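Local coordinates for protein maleylacetate reductase (Agrobacterium tumefaciens, PDB 3HL0) that catalyses the NADH-dependent reduction of maleylacetate to 3-oxoadipate, probably as a step in the catabolism of gamma-resorcylate, at residues A[168-172]-A[255-260]; A[173-177]-A[228-232]; A[269-274]-A[330-335]. All coordinates share one frame; numbering follows the deposited sequence.

Contact 1. Residues A[168-172]-A[255-260]; sequences TSGLN and HAETHA. With NAD (nicotinamide-adenine-dinucleotide), chain D.
The side-chain amide of Asn172 meets two imidazole rings, His259 over a face and His255 at an edge. Asn172 OD1 stands over the centre of the His259 ring, 3.2 Å above the plane, while Asn172 ND2 lies near the plane of the His255 ring, 2.9 Å from His255 NE2. His255 is in turn enclosed between NAD and protein: the ribose of the nicotinamide half covers one face, with NAD C2D 3.5 Å from His255 CE1, and CD2 of His259 approaches the other face toward the rim. These groups belong to the all-helical C-terminal domain of the iron-containing alcohol dehydrogenase fold, where helices 163-180 and 255-271 pack beside the dinucleotide. Their short segments cross at 63°, with the axes 7.7 Å apart. The amide reaches both rings because CG of Asn172 is turned opposite its own backbone N (chi1 -176°); its plane stands 69° from the His255 ring, so it meets that ring steeply rather than stacking on it. Rings of His240 and His241 also meet His259, extending the histidine cluster.

Away from the cofactor the interface becomes mostly apolar and close. Small residues bring the helices together: Ala256 presents its CB to Thr168, and the CB of Ala260 is touched by CD1 of Leu171 at 3.6 Å and by CG2 of Thr168 at 3.9 Å. Ser169 faces the other way, its OG hydrogen-bonded to Tyr121 N, beside Thr120 of the NAD site. The polar branch of Thr168, weakly bonded to Ala164 O, also meets a water that connects the two helices, 2.8 Å from Thr168 OG1 and donating to Glu257 OE2 at 2.7 Å.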
ATOM      1  N   THR A 168      -8.760  -2.696  -9.032  1.00  9.58           N
ATOM      2  CA  THR A 168      -7.636  -3.593  -9.363  1.00  9.61           C
ATOM      3  C   THR A 168      -7.801  -4.954  -8.664  1.00  8.85           C
ATOM      4  O   THR A 168      -7.499  -6.006  -9.270  1.00  9.22           O
ATOM      5  CB  THR A 168      -6.257  -2.983  -9.044  1.00 10.03           C
ATOM      6  OG1 THR A 168      -6.289  -2.537  -7.676  1.00 11.14           O
ATOM      7  CG2 THR A 168      -6.046  -1.790  -9.963  1.00 10.92           C
ATOM      8  N   SER A 169      -8.310  -4.970  -7.429  1.00  8.83           N
ATOM      9  CA  SER A 169      -8.570  -6.243  -6.788  1.00  9.40           C
ATOM     10  C   SER A 169      -9.668  -6.988  -7.563  1.00  8.12           C
ATOM     11  O   SER A 169      -9.605  -8.224  -7.685  1.00  8.27           O
ATOM     12  CB  SER A 169      -9.015  -6.003  -5.325  1.00  9.65           C
ATOM     13  OG  SER A 169      -9.193  -7.279  -4.624  1.00 10.70           O
ATOM     14  N   GLY A 170     -10.659  -6.255  -8.104  1.00  7.80           N
ATOM     15  CA  GLY A 170     -11.748  -6.891  -8.896  1.00  7.49           C
ATOM     16  C   GLY A 170     -11.151  -7.526 -10.136  1.00  7.11           C
ATOM     17  O   GLY A 170     -11.530  -8.637 -10.518  1.00  8.36           O
ATOM     18  N   LEU A 171     -10.188  -6.831 -10.794  1.00  6.72           N
ATOM     19  CA  LEU A 171      -9.512  -7.447 -11.939  1.00  8.68           C
ATOM     20  C   LEU A 171      -8.647  -8.652 -11.552  1.00  7.34           C
ATOM     21  O   LEU A 171      -8.532  -9.601 -12.342  1.00  7.97           O
ATOM     22  CB  LEU A 171      -8.697  -6.402 -12.748  1.00  8.50           C
ATOM     23  CG  LEU A 171      -9.567  -5.367 -13.471  1.00  9.67           C
ATOM     24  CD1 LEU A 171      -8.672  -4.142 -13.826  1.00 12.20           C
ATOM     25  CD2 LEU A 171     -10.173  -5.972 -14.727  1.00 12.76           C
ATOM     26  N   ASN A 172      -8.034  -8.625 -10.355  1.00  8.73           N
ATOM     27  CA  ASN A 172      -7.310  -9.791  -9.823  1.00  8.51           C
ATOM     28  C   ASN A 172      -8.243 -11.005  -9.706  1.00  8.94           C
ATOM     29  O   ASN A 172      -7.887 -12.135 -10.083  1.00  8.35           O
ATOM     30  CB  ASN A 172      -6.702  -9.412  -8.443  1.00  9.78           C
ATOM     31  CG  ASN A 172      -5.823 -10.504  -7.814  1.00 11.46           C
ATOM     32  OD1 ASN A 172      -5.369 -11.470  -8.439  1.00 14.60           O
ATOM     33  ND2 ASN A 172      -5.559 -10.313  -6.536  1.00 12.12           N
ATOM     34  N   HIS A 255       0.630  -5.697  -5.886  1.00 12.72           N
ATOM     35  CA  HIS A 255       0.039  -6.992  -6.308  1.00 12.07           C
ATOM     36  C   HIS A 255      -1.179  -6.853  -7.249  1.00 11.38           C
ATOM     37  O   HIS A 255      -1.143  -7.310  -8.426  1.00 10.45           O
ATOM     38  CB  HIS A 255      -0.374  -7.792  -5.077  1.00 14.13           C
ATOM     39  CG  HIS A 255      -1.182  -8.989  -5.411  1.00 14.62           C
ATOM     40  ND1 HIS A 255      -0.599 -10.158  -5.839  1.00 18.43           N
ATOM     41  CD2 HIS A 255      -2.523  -9.192  -5.430  1.00 18.03           C
ATOM     42  CE1 HIS A 255      -1.552 -11.048  -6.087  1.00 16.04           C
ATOM     43  NE2 HIS A 255      -2.720 -10.493  -5.823  1.00 18.04           N
ATOM     44  N   ALA A 256      -2.255  -6.241  -6.752  1.00 10.72           N
ATOM     45  CA  ALA A 256      -3.482  -6.204  -7.545  1.00  9.48           C
ATOM     46  C   ALA A 256      -3.269  -5.417  -8.835  1.00  8.70           C
ATOM     47  O   ALA A 256      -3.777  -5.775  -9.901  1.00  9.04           O
ATOM     48  CB  ALA A 256      -4.639  -5.577  -6.723  1.00 10.51           C
ATOM     49  N   GLU A 257      -2.453  -4.363  -8.767  1.00  9.21           N
ATOM     50  CA  GLU A 257      -2.192  -3.544  -9.948  1.00  9.34           C
ATOM     51  C   GLU A 257      -1.440  -4.308 -11.030  1.00  8.83           C
ATOM     52  O   GLU A 257      -1.677  -4.068 -12.209  1.00  8.61           O
ATOM     53  CB  GLU A 257      -1.308  -2.366  -9.548  1.00 10.70           C
ATOM     54  CG  GLU A 257      -2.052  -1.254  -8.797  1.00 14.69           C
ATOM     55  CD  GLU A 257      -2.176  -1.484  -7.287  1.00 20.60           C
ATOM     56  OE1 GLU A 257      -1.921  -2.596  -6.740  1.00 17.27           O
ATOM     57  OE2 GLU A 257      -2.508  -0.481  -6.604  1.00 27.24           O
ATOM     58  N   THR A 258      -0.541  -5.190 -10.614  1.00  8.69           N
ATOM     59  CA  THR A 258       0.209  -6.040 -11.578  1.00  8.95           C
ATOM     60  C   THR A 258      -0.760  -6.946 -12.363  1.00  8.70           C
ATOM     61  O   THR A 258      -0.696  -7.028 -13.588  1.00  8.76           O
ATOM     62  CB  THR A 258       1.256  -6.882 -10.861  1.00  9.53           C
ATOM     63  OG1 THR A 258       2.183  -5.990 -10.217  1.00 11.91           O
ATOM     64  CG2 THR A 258       2.052  -7.726 -11.864  1.00 10.97           C
ATOM     65  N   HIS A 259      -1.710  -7.522 -11.634  1.00  8.98           N
ATOM     66  CA  HIS A 259      -2.773  -8.323 -12.292  1.00  8.28           C
ATOM     67  C   HIS A 259      -3.604  -7.497 -13.241  1.00  7.59           C
ATOM     68  O   HIS A 259      -3.852  -7.901 -14.344  1.00  7.99           O
ATOM     69  CB  HIS A 259      -3.695  -8.930 -11.260  1.00  8.56           C
ATOM     70  CG  HIS A 259      -3.136 -10.143 -10.638  1.00  9.42           C
ATOM     71  ND1 HIS A 259      -3.421 -11.410 -11.091  1.00 11.26           N
ATOM     72  CD2 HIS A 259      -2.263 -10.288  -9.607  1.00 11.16           C
ATOM     73  CE1 HIS A 259      -2.730 -12.287 -10.378  1.00 13.00           C
ATOM     74  NE2 HIS A 259      -2.023 -11.631  -9.469  1.00 14.93           N
ATOM     75  N   ALA A 260      -3.976  -6.285 -12.831  1.00  7.87           N
ATOM     76  CA  ALA A 260      -4.798  -5.464 -13.690  1.00  7.52           C
ATOM     77  C   ALA A 260      -4.088  -5.071 -14.973  1.00  8.52           C
ATOM     78  O   ALA A 260      -4.667  -5.108 -16.047  1.00 10.04           O
ATOM     79  CB  ALA A 260      -5.226  -4.167 -12.928  1.00  8.85           C
TER
HETATM   80  PA  NAD D 402      -4.100  -6.488   0.901  1.00 18.28           P
HETATM   81  O1A NAD D 402      -4.673  -7.564   1.756  1.00 16.69           O
HETATM   82  O2A NAD D 402      -2.626  -6.396   0.789  1.00 20.49           O
HETATM   83  O5B NAD D 402      -4.811  -5.112   1.283  1.00 19.35           O
HETATM   84  C5B NAD D 402      -4.239  -3.889   0.807  1.00 21.86           C
HETATM   85  C4B NAD D 402      -4.621  -2.794   1.792  1.00 20.35           C
HETATM   86  O4B NAD D 402      -6.028  -2.568   1.708  1.00 22.16           O
HETATM   87  C3B NAD D 402      -4.289  -3.181   3.245  1.00 21.82           C
HETATM   88  O3B NAD D 402      -3.693  -2.087   3.967  1.00 26.20           O
HETATM   89  C2B NAD D 402      -5.655  -3.522   3.795  1.00 21.87           C
HETATM   90  O2B NAD D 402      -5.762  -3.319   5.189  1.00 19.52           O
HETATM   91  C1B NAD D 402      -6.584  -2.580   3.015  1.00 18.62           C
HETATM   92  N9A NAD D 402      -7.983  -3.064   2.941  1.00 18.30           N
HETATM   93  C8A NAD D 402      -8.413  -4.316   2.543  1.00 19.30           C
HETATM   94  N7A NAD D 402      -9.763  -4.355   2.607  1.00 17.61           N
HETATM   95  C5A NAD D 402     -10.224  -3.146   3.059  1.00 18.67           C
HETATM   96  C6A NAD D 402     -11.505  -2.659   3.315  1.00 20.87           C
HETATM   97  N6A NAD D 402     -12.645  -3.253   2.878  1.00 17.06           N
HETATM   98  N1A NAD D 402     -11.585  -1.350   3.794  1.00 19.59           N
HETATM   99  C2A NAD D 402     -10.457  -0.580   3.972  1.00 21.13           C
HETATM  100  N3A NAD D 402      -9.197  -1.052   3.711  1.00 20.06           N
HETATM  101  C4A NAD D 402      -9.094  -2.336   3.258  1.00 18.54           C
HETATM  102  O3  NAD D 402      -4.578  -6.660  -0.652  1.00 15.23           O
HETATM  103  PN  NAD D 402      -5.125  -7.960  -1.455  1.00 15.51           P
HETATM  104  O1N NAD D 402      -4.981  -7.591  -2.895  1.00 15.41           O
HETATM  105  O2N NAD D 402      -6.441  -8.252  -0.891  1.00 14.13           O
HETATM  106  O5D NAD D 402      -4.100  -9.144  -1.132  1.00 15.61           O
HETATM  107  C5D NAD D 402      -2.824  -9.236  -1.760  1.00 18.01           C
HETATM  108  C4D NAD D 402      -2.056 -10.352  -1.050  1.00 18.92           C
HETATM  109  O4D NAD D 402      -2.852 -11.528  -1.086  1.00 17.82           O
HETATM  110  C3D NAD D 402      -0.778 -10.673  -1.814  1.00 19.47           C
HETATM  111  O3D NAD D 402       0.208 -11.087  -0.855  1.00 19.40           O
HETATM  112  C2D NAD D 402      -1.195 -11.827  -2.694  1.00 20.29           C
HETATM  113  O2D NAD D 402      -0.118 -12.656  -3.134  1.00 20.37           O
HETATM  114  C1D NAD D 402      -2.158 -12.558  -1.778  1.00 18.47           C
HETATM  115  N1N NAD D 402      -3.112 -13.403  -2.485  1.00 19.70           N
HETATM  116  C2N NAD D 402      -3.082 -14.733  -2.191  1.00 18.89           C
HETATM  117  C3N NAD D 402      -3.963 -15.578  -2.833  1.00 19.64           C
HETATM  118  C7N NAD D 402      -3.867 -16.985  -2.410  1.00 20.23           C
HETATM  119  O7N NAD D 402      -4.784 -17.790  -2.970  1.00 17.11           O
HETATM  120  N7N NAD D 402      -2.920 -17.408  -1.537  1.00 18.78           N
HETATM  121  C4N NAD D 402      -4.949 -15.104  -3.768  1.00 19.06           C
HETATM  122  C5N NAD D 402      -4.956 -13.738  -4.057  1.00 19.02           C
HETATM  123  C6N NAD D 402      -4.027 -12.901  -3.413  1.00 18.67           C
HETATM  124  O   HOH W   1      -5.095  -0.020  -7.076  1.00 20.50           O

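Contact 2. Residues A[173-177]-A[228-232]; sequences AMAHA and CGTVL
The carbonyl oxygen of Ala173 is approached by several groups at once: within its own helix it takes weak bonds from the backbone N atoms of His176 and Ala177, and from across the interface Cys228 leans against it, with CB 3.2 Å and SG 3.3 Å from Ala173 O. Cys228 is the knob of a knobs-into-holes contact, lodged among Ala173, Met174 (modelled as selenomethionine), His176 and Ala177. SG of Cys228 also reaches CB of Ala177 at 3.8 Å. With a residue this small at the crossing, the axes of the two helical segments come within 7.9 Å at an angle of 49°.

His176 forms the second half of the packing. Its CB rests 3.3 Å from the carbonyl O of Cys228, and its ring offers a face to Leu232, whose CD2 lies 3.6 Å from the ring centroid and 13° off the normal, a CH-pi contact almost straight above the centre. Leu232 comes over the ring because its CG is directed opposite its backbone N (chi1 174°). Both ring nitrogens are bonded outside the pair, ND1 to His241 NE2 and NE2 to the carbonyl O of Ala122, which should fix the rotation of the imidazole under the leucine.

Leu232 also touches NAD and Thr127, and thereby continues this packing into the cofactor pocket. Helix 163-180 is covered by helix 215-234 on this flank, while helices 188-210 and 289-300 receive Met174 and helix 239-251 meets Ala175.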
ATOM      1  N   ALA A 173      -9.453 -10.771  -9.206  1.00  7.80           N
ATOM      2  CA  ALA A 173     -10.454 -11.857  -9.137  1.00  8.69           C
ATOM      3  C   ALA A 173     -10.752 -12.380 -10.538  1.00  8.51           C
ATOM      4  O   ALA A 173     -10.734 -13.600 -10.794  1.00  8.52           O
ATOM      5  CB  ALA A 173     -11.770 -11.336  -8.469  1.00  8.27           C
HETATM    6  N   MSE A 174     -11.025 -11.462 -11.448  1.00  7.28           N
HETATM    7  CA  MSE A 174     -11.365 -11.851 -12.833  1.00  7.50           C
HETATM    8  C   MSE A 174     -10.235 -12.683 -13.453  1.00  7.78           C
HETATM    9  O   MSE A 174     -10.491 -13.611 -14.238  1.00  7.94           O
HETATM   10  CB  MSE A 174     -11.650 -10.640 -13.712  1.00  7.75           C
HETATM   11  CG  MSE A 174     -12.929  -9.988 -13.269  1.00  6.40           C
HETATM   12 SE   MSE A 174     -13.323  -8.360 -14.223  0.75  8.55          SE
HETATM   13  CE  MSE A 174     -13.385  -9.025 -15.958  1.00 13.47           C
ATOM     14  N   ALA A 175      -8.982 -12.368 -13.102  1.00  7.28           N
ATOM     15  CA  ALA A 175      -7.876 -13.154 -13.636  1.00  8.41           C
ATOM     16  C   ALA A 175      -7.944 -14.641 -13.260  1.00  7.30           C
ATOM     17  O   ALA A 175      -7.618 -15.496 -14.068  1.00  7.09           O
ATOM     18  CB  ALA A 175      -6.523 -12.538 -13.169  1.00  8.75           C
ATOM     19  N   HIS A 176      -8.358 -14.932 -12.010  1.00  7.65           N
ATOM     20  CA  HIS A 176      -8.490 -16.340 -11.547  1.00  7.45           C
ATOM     21  C   HIS A 176      -9.508 -17.035 -12.458  1.00  7.33           C
ATOM     22  O   HIS A 176      -9.244 -18.159 -12.920  1.00  8.74           O
ATOM     23  CB  HIS A 176      -9.015 -16.405 -10.110  1.00  8.01           C
ATOM     24  CG  HIS A 176      -8.289 -15.569  -9.095  1.00  8.48           C
ATOM     25  ND1 HIS A 176      -6.935 -15.296  -9.123  1.00  9.87           N
ATOM     26  CD2 HIS A 176      -8.774 -14.985  -7.964  1.00  8.93           C
ATOM     27  CE1 HIS A 176      -6.622 -14.544  -8.073  1.00 10.24           C
ATOM     28  NE2 HIS A 176      -7.720 -14.381  -7.335  1.00  9.18           N
ATOM     29  N   ALA A 177     -10.640 -16.368 -12.712  1.00  7.89           N
ATOM     30  CA  ALA A 177     -11.707 -16.994 -13.544  1.00  8.41           C
ATOM     31  C   ALA A 177     -11.293 -17.169 -14.982  1.00  8.52           C
ATOM     32  O   ALA A 177     -11.539 -18.209 -15.596  1.00  7.72           O
ATOM     33  CB  ALA A 177     -12.973 -16.172 -13.465  1.00  7.49           C
ATOM     34  N   CYS A 228     -14.675 -16.525  -8.145  1.00  8.75           N
ATOM     35  CA  CYS A 228     -13.349 -16.456  -8.763  1.00  9.20           C
ATOM     36  C   CYS A 228     -12.283 -17.088  -7.869  1.00  9.82           C
ATOM     37  O   CYS A 228     -11.402 -17.802  -8.352  1.00  9.82           O
ATOM     38  CB  CYS A 228     -12.997 -14.970  -9.027  1.00  7.77           C
ATOM     39  SG  CYS A 228     -13.975 -14.222 -10.373  1.00 11.33           S
ATOM     40  N   GLY A 229     -12.358 -16.852  -6.555  1.00  9.19           N
ATOM     41  CA  GLY A 229     -11.410 -17.490  -5.654  1.00  9.27           C
ATOM     42  C   GLY A 229     -11.574 -18.988  -5.608  1.00 10.11           C
ATOM     43  O   GLY A 229     -10.588 -19.712  -5.460  1.00 10.32           O
ATOM     44  N   THR A 230     -12.804 -19.453  -5.731  1.00  9.39           N
ATOM     45  CA  THR A 230     -13.082 -20.887  -5.636  1.00 11.20           C
ATOM     46  C   THR A 230     -12.373 -21.589  -6.787  1.00 11.19           C
ATOM     47  O   THR A 230     -11.745 -22.631  -6.584  1.00 11.48           O
ATOM     48  CB  THR A 230     -14.572 -21.167  -5.629  1.00 10.75           C
ATOM     49  OG1 THR A 230     -15.152 -20.533  -4.466  1.00 11.21           O
ATOM     50  CG2 THR A 230     -14.846 -22.680  -5.566  1.00 13.71           C
ATOM     51  N   VAL A 231     -12.428 -21.003  -7.973  1.00 10.37           N
ATOM     52  CA  VAL A 231     -11.755 -21.697  -9.078  1.00 10.73           C
ATOM     53  C   VAL A 231     -10.237 -21.564  -9.030  1.00 12.67           C
ATOM     54  O   VAL A 231      -9.541 -22.509  -9.422  1.00 12.46           O
ATOM     55  CB  VAL A 231     -12.348 -21.335 -10.458  1.00 11.00           C
ATOM     56  CG1 VAL A 231     -13.858 -21.625 -10.452  1.00 10.98           C
ATOM     57  CG2 VAL A 231     -12.084 -19.841 -10.825  1.00 10.51           C
ATOM     58  N   LEU A 232      -9.726 -20.463  -8.471  1.00 11.38           N
ATOM     59  CA  LEU A 232      -8.269 -20.378  -8.147  1.00 12.53           C
ATOM     60  C   LEU A 232      -7.873 -21.536  -7.231  1.00 13.16           C
ATOM     61  O   LEU A 232      -6.755 -22.112  -7.354  1.00 14.64           O
ATOM     62  CB  LEU A 232      -7.946 -19.050  -7.447  1.00 10.74           C
ATOM     63  CG  LEU A 232      -6.501 -18.922  -6.949  1.00 10.80           C
ATOM     64  CD1 LEU A 232      -5.453 -19.045  -8.080  1.00 11.92           C
ATOM     65  CD2 LEU A 232      -6.332 -17.559  -6.234  1.00 12.77           C
TER

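Contact 3. Residues A[269-274]-A[330-335]; sequences YVEEAA and CPRPIE
The C-terminal part of helix 255-271 and the residues that follow are covered by the loop 330-335 that leads into helix 336-348, and a stacked pair, Arg332 on Tyr269, forms the heart of the joint. The guanidinium lies flat over one face of the phenol ring, the centres 3.9 Å apart and the planes only 14° from parallel, a cation-pi contact supplemented by CD of Arg332 over the same face. Extended from CG to NE, the arginine passes across the ring, and its head ends beside the tyrosine's own backbone. There Arg332 NH1 donates to Tyr269 O at 3.0 Å with an angle of 166° at the hydrogen, and the acceptor lies in the guanidinium plane. Glu272 attends the opposite face: its OE1 stands 3.6 Å above that plane, and OE2 of Glu272 makes a long salt bridge to Arg332 NH1 by charge alone.

At the far end of the ring, the hydroxyl of Tyr269 donates to Pro333 O at 2.7 Å. The ring extends this far from the helix because its CG points opposite the backbone N (chi1 -177°); it also packs on Ala338, Ile339 and Leu342 of the following helix, whose N-cap is Glu335. Beside the stack, Val270 divides its branches, CG1 meeting CG of Pro331 at 3.9 Å and CG2 meeting SG of Cys330 at 3.8 Å, while CB of Ala273 rests on CB of Arg332.

The chemistry implies division of labour: hydrogen bonds at both ends of Tyr269 probably set its position against the loop, the stack and the in-plane NH1 bond together should hold the guanidinium flat, and the out-of-plane carboxylate of Glu272 probably adds only diffuse electrostatic attraction.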
ATOM      1  N   TYR A 269      -2.470 -13.424 -25.232  1.00 10.88           N
ATOM      2  CA  TYR A 269      -1.431 -14.403 -25.617  1.00 10.67           C
ATOM      3  C   TYR A 269      -2.092 -15.783 -25.742  1.00 11.73           C
ATOM      4  O   TYR A 269      -1.921 -16.456 -26.769  1.00 10.95           O
ATOM      5  CB  TYR A 269      -0.362 -14.470 -24.550  1.00 11.81           C
ATOM      6  CG  TYR A 269       0.823 -15.369 -24.818  1.00 11.73           C
ATOM      7  CD1 TYR A 269       2.024 -14.816 -25.309  1.00 14.86           C
ATOM      8  CD2 TYR A 269       0.799 -16.727 -24.481  1.00 11.11           C
ATOM      9  CE1 TYR A 269       3.180 -15.622 -25.493  1.00 16.34           C
ATOM     10  CE2 TYR A 269       1.942 -17.557 -24.676  1.00 11.29           C
ATOM     11  CZ  TYR A 269       3.127 -16.979 -25.188  1.00 15.89           C
ATOM     12  OH  TYR A 269       4.257 -17.744 -25.409  1.00 18.18           O
ATOM     13  N   VAL A 270      -2.890 -16.178 -24.735  1.00 10.78           N
ATOM     14  CA  VAL A 270      -3.498 -17.523 -24.744  1.00 11.32           C
ATOM     15  C   VAL A 270      -4.632 -17.626 -25.757  1.00 11.90           C
ATOM     16  O   VAL A 270      -4.841 -18.693 -26.338  1.00 13.02           O
ATOM     17  CB  VAL A 270      -3.964 -17.940 -23.316  1.00 10.30           C
ATOM     18  CG1 VAL A 270      -4.617 -19.350 -23.311  1.00 12.08           C
ATOM     19  CG2 VAL A 270      -2.714 -17.888 -22.414  1.00 10.48           C
ATOM     20  N   GLU A 271      -5.338 -16.528 -25.984  1.00 12.35           N
ATOM     21  CA  GLU A 271      -6.514 -16.529 -26.868  1.00 13.92           C
ATOM     22  C   GLU A 271      -6.148 -16.958 -28.286  1.00 15.76           C
ATOM     23  O   GLU A 271      -7.001 -17.578 -28.951  1.00 15.45           O
ATOM     24  CB  GLU A 271      -7.161 -15.148 -26.850  1.00 15.41           C
ATOM     25  CG  GLU A 271      -8.484 -15.032 -27.514  1.00 18.81           C
ATOM     26  CD  GLU A 271      -9.068 -13.611 -27.405  1.00 25.07           C
ATOM     27  OE1 GLU A 271      -8.348 -12.640 -26.952  1.00 23.33           O
ATOM     28  OE2 GLU A 271     -10.263 -13.463 -27.765  1.00 28.90           O
ATOM     29  N   GLU A 272      -4.906 -16.707 -28.713  1.00 15.95           N
ATOM     30  CA  GLU A 272      -4.457 -17.197 -30.036  1.00 19.87           C
ATOM     31  C   GLU A 272      -4.585 -18.729 -30.096  1.00 20.12           C
ATOM     32  O   GLU A 272      -4.866 -19.308 -31.158  1.00 21.74           O
ATOM     33  CB  GLU A 272      -3.007 -16.793 -30.301  1.00 20.93           C
ATOM     34  CG  GLU A 272      -2.695 -15.307 -30.237  1.00 27.06           C
ATOM     35  CD  GLU A 272      -1.448 -14.931 -31.071  1.00 35.26           C
ATOM     36  OE1 GLU A 272      -0.905 -15.814 -31.774  1.00 36.85           O
ATOM     37  OE2 GLU A 272      -1.018 -13.745 -31.017  1.00 38.03           O
ATOM     38  N   ALA A 273      -4.416 -19.404 -28.961  1.00 19.41           N
ATOM     39  CA  ALA A 273      -4.465 -20.878 -28.877  1.00 19.21           C
ATOM     40  C   ALA A 273      -5.719 -21.490 -28.268  1.00 19.39           C
ATOM     41  O   ALA A 273      -5.978 -22.689 -28.457  1.00 22.63           O
ATOM     42  CB  ALA A 273      -3.232 -21.390 -28.118  1.00 19.01           C
ATOM     43  N   ALA A 274      -6.505 -20.715 -27.536  1.00 18.63           N
ATOM     44  CA  ALA A 274      -7.654 -21.220 -26.817  1.00 17.00           C
ATOM     45  C   ALA A 274      -8.871 -20.422 -27.130  1.00 17.10           C
ATOM     46  O   ALA A 274      -9.588 -20.003 -26.245  1.00 17.92           O
ATOM     47  CB  ALA A 274      -7.385 -21.271 -25.273  1.00 16.79           C
ATOM     48  N   CYS A 330       0.829 -24.343 -20.509  1.00 16.21           N
ATOM     49  CA  CYS A 330      -0.085 -23.325 -21.028  1.00 14.03           C
ATOM     50  C   CYS A 330      -0.628 -23.846 -22.371  1.00 13.29           C
ATOM     51  O   CYS A 330       0.135 -24.456 -23.129  1.00 13.77           O
ATOM     52  CB  CYS A 330       0.741 -22.046 -21.260  1.00 13.82           C
ATOM     53  SG  CYS A 330      -0.152 -20.604 -21.780  1.00 14.44           S
ATOM     54  N   PRO A 331      -1.895 -23.537 -22.718  1.00 13.57           N
ATOM     55  CA  PRO A 331      -2.385 -23.960 -24.053  1.00 13.11           C
ATOM     56  C   PRO A 331      -1.517 -23.454 -25.225  1.00 13.41           C
ATOM     57  O   PRO A 331      -1.432 -24.096 -26.271  1.00 13.99           O
ATOM     58  CB  PRO A 331      -3.775 -23.322 -24.147  1.00 13.86           C
ATOM     59  CG  PRO A 331      -4.209 -23.198 -22.663  1.00 14.53           C
ATOM     60  CD  PRO A 331      -2.941 -22.835 -21.951  1.00 14.26           C
ATOM     61  N   ARG A 332      -0.884 -22.298 -25.043  1.00 12.98           N
ATOM     62  CA  ARG A 332       0.150 -21.810 -25.957  1.00 13.11           C
ATOM     63  C   ARG A 332       1.470 -21.874 -25.212  1.00 13.61           C
ATOM     64  O   ARG A 332       1.602 -21.279 -24.128  1.00 13.37           O
ATOM     65  CB  ARG A 332      -0.126 -20.356 -26.355  1.00 13.33           C
ATOM     66  CG  ARG A 332       0.945 -19.778 -27.262  1.00 13.65           C
ATOM     67  CD  ARG A 332       0.455 -18.461 -27.807  1.00 14.79           C
ATOM     68  NE  ARG A 332       1.500 -17.817 -28.592  1.00 17.28           N
ATOM     69  CZ  ARG A 332       1.509 -16.522 -28.865  1.00 18.93           C
ATOM     70  NH1 ARG A 332       0.513 -15.738 -28.427  1.00 17.74           N
ATOM     71  NH2 ARG A 332       2.515 -16.022 -29.597  1.00 20.32           N
ATOM     72  N   PRO A 333       2.473 -22.578 -25.774  1.00 12.55           N
ATOM     73  CA  PRO A 333       3.699 -22.732 -24.997  1.00 14.19           C
ATOM     74  C   PRO A 333       4.368 -21.373 -24.722  1.00 14.70           C
ATOM     75  O   PRO A 333       4.294 -20.443 -25.545  1.00 15.60           O
ATOM     76  CB  PRO A 333       4.604 -23.603 -25.890  1.00 14.58           C
ATOM     77  CG  PRO A 333       3.596 -24.389 -26.721  1.00 15.28           C
ATOM     78  CD  PRO A 333       2.426 -23.458 -26.968  1.00 14.28           C
ATOM     79  N   ILE A 334       4.961 -21.280 -23.540  1.00 15.74           N
ATOM     80  CA  ILE A 334       5.682 -20.085 -23.161  1.00 17.65           C
ATOM     81  C   ILE A 334       6.989 -20.066 -23.975  1.00 18.48           C
ATOM     82  O   ILE A 334       7.755 -21.058 -24.020  1.00 20.12           O
ATOM     83  CB  ILE A 334       5.981 -20.087 -21.652  1.00 18.36           C
ATOM     84  CG1 ILE A 334       4.713 -20.234 -20.779  1.00 20.98           C
ATOM     85  CG2 ILE A 334       6.820 -18.882 -21.304  1.00 21.73           C
ATOM     86  CD1 ILE A 334       3.498 -19.509 -21.177  1.00 22.28           C
ATOM     87  N   GLU A 335       7.212 -18.958 -24.667  1.00 17.70           N
ATOM     88  CA  GLU A 335       8.368 -18.810 -25.519  1.00 18.17           C
ATOM     89  C   GLU A 335       8.958 -17.427 -25.266  1.00 17.33           C
ATOM     90  O   GLU A 335       8.222 -16.435 -25.262  1.00 16.34           O
ATOM     91  CB  GLU A 335       7.960 -18.994 -26.957  1.00 19.49           C
ATOM     92  CG  GLU A 335       9.176 -19.158 -27.877  1.00 23.40           C
ATOM     93  CD  GLU A 335       9.766 -17.815 -28.282  1.00 26.67           C
ATOM     94  OE1 GLU A 335       8.964 -16.974 -28.772  1.00 28.06           O
ATOM     95  OE2 GLU A 335      11.021 -17.628 -28.113  1.00 26.88           O
TER

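Read from the N terminus, helix 163-180 opens two contacts in succession: contact 1 at 168-172, then contact 2 at 173-177. Contact 2 closes first, at 228-232, after a largely helical excursion; contact 1 closes later, at 255-260, so the shorter loop lies wholly within the longer one. The two touch where His259 meets Ala175, tying helices 163-180, 215-234 and 255-271 into one core beside NAD. Helix 255-271 then carries the chain outward to 269-274, where contact 3 opens, to be closed by 330-335. It follows contact 1 in series, about 21 Å away between centres, and joins the periphery of the same helical domain.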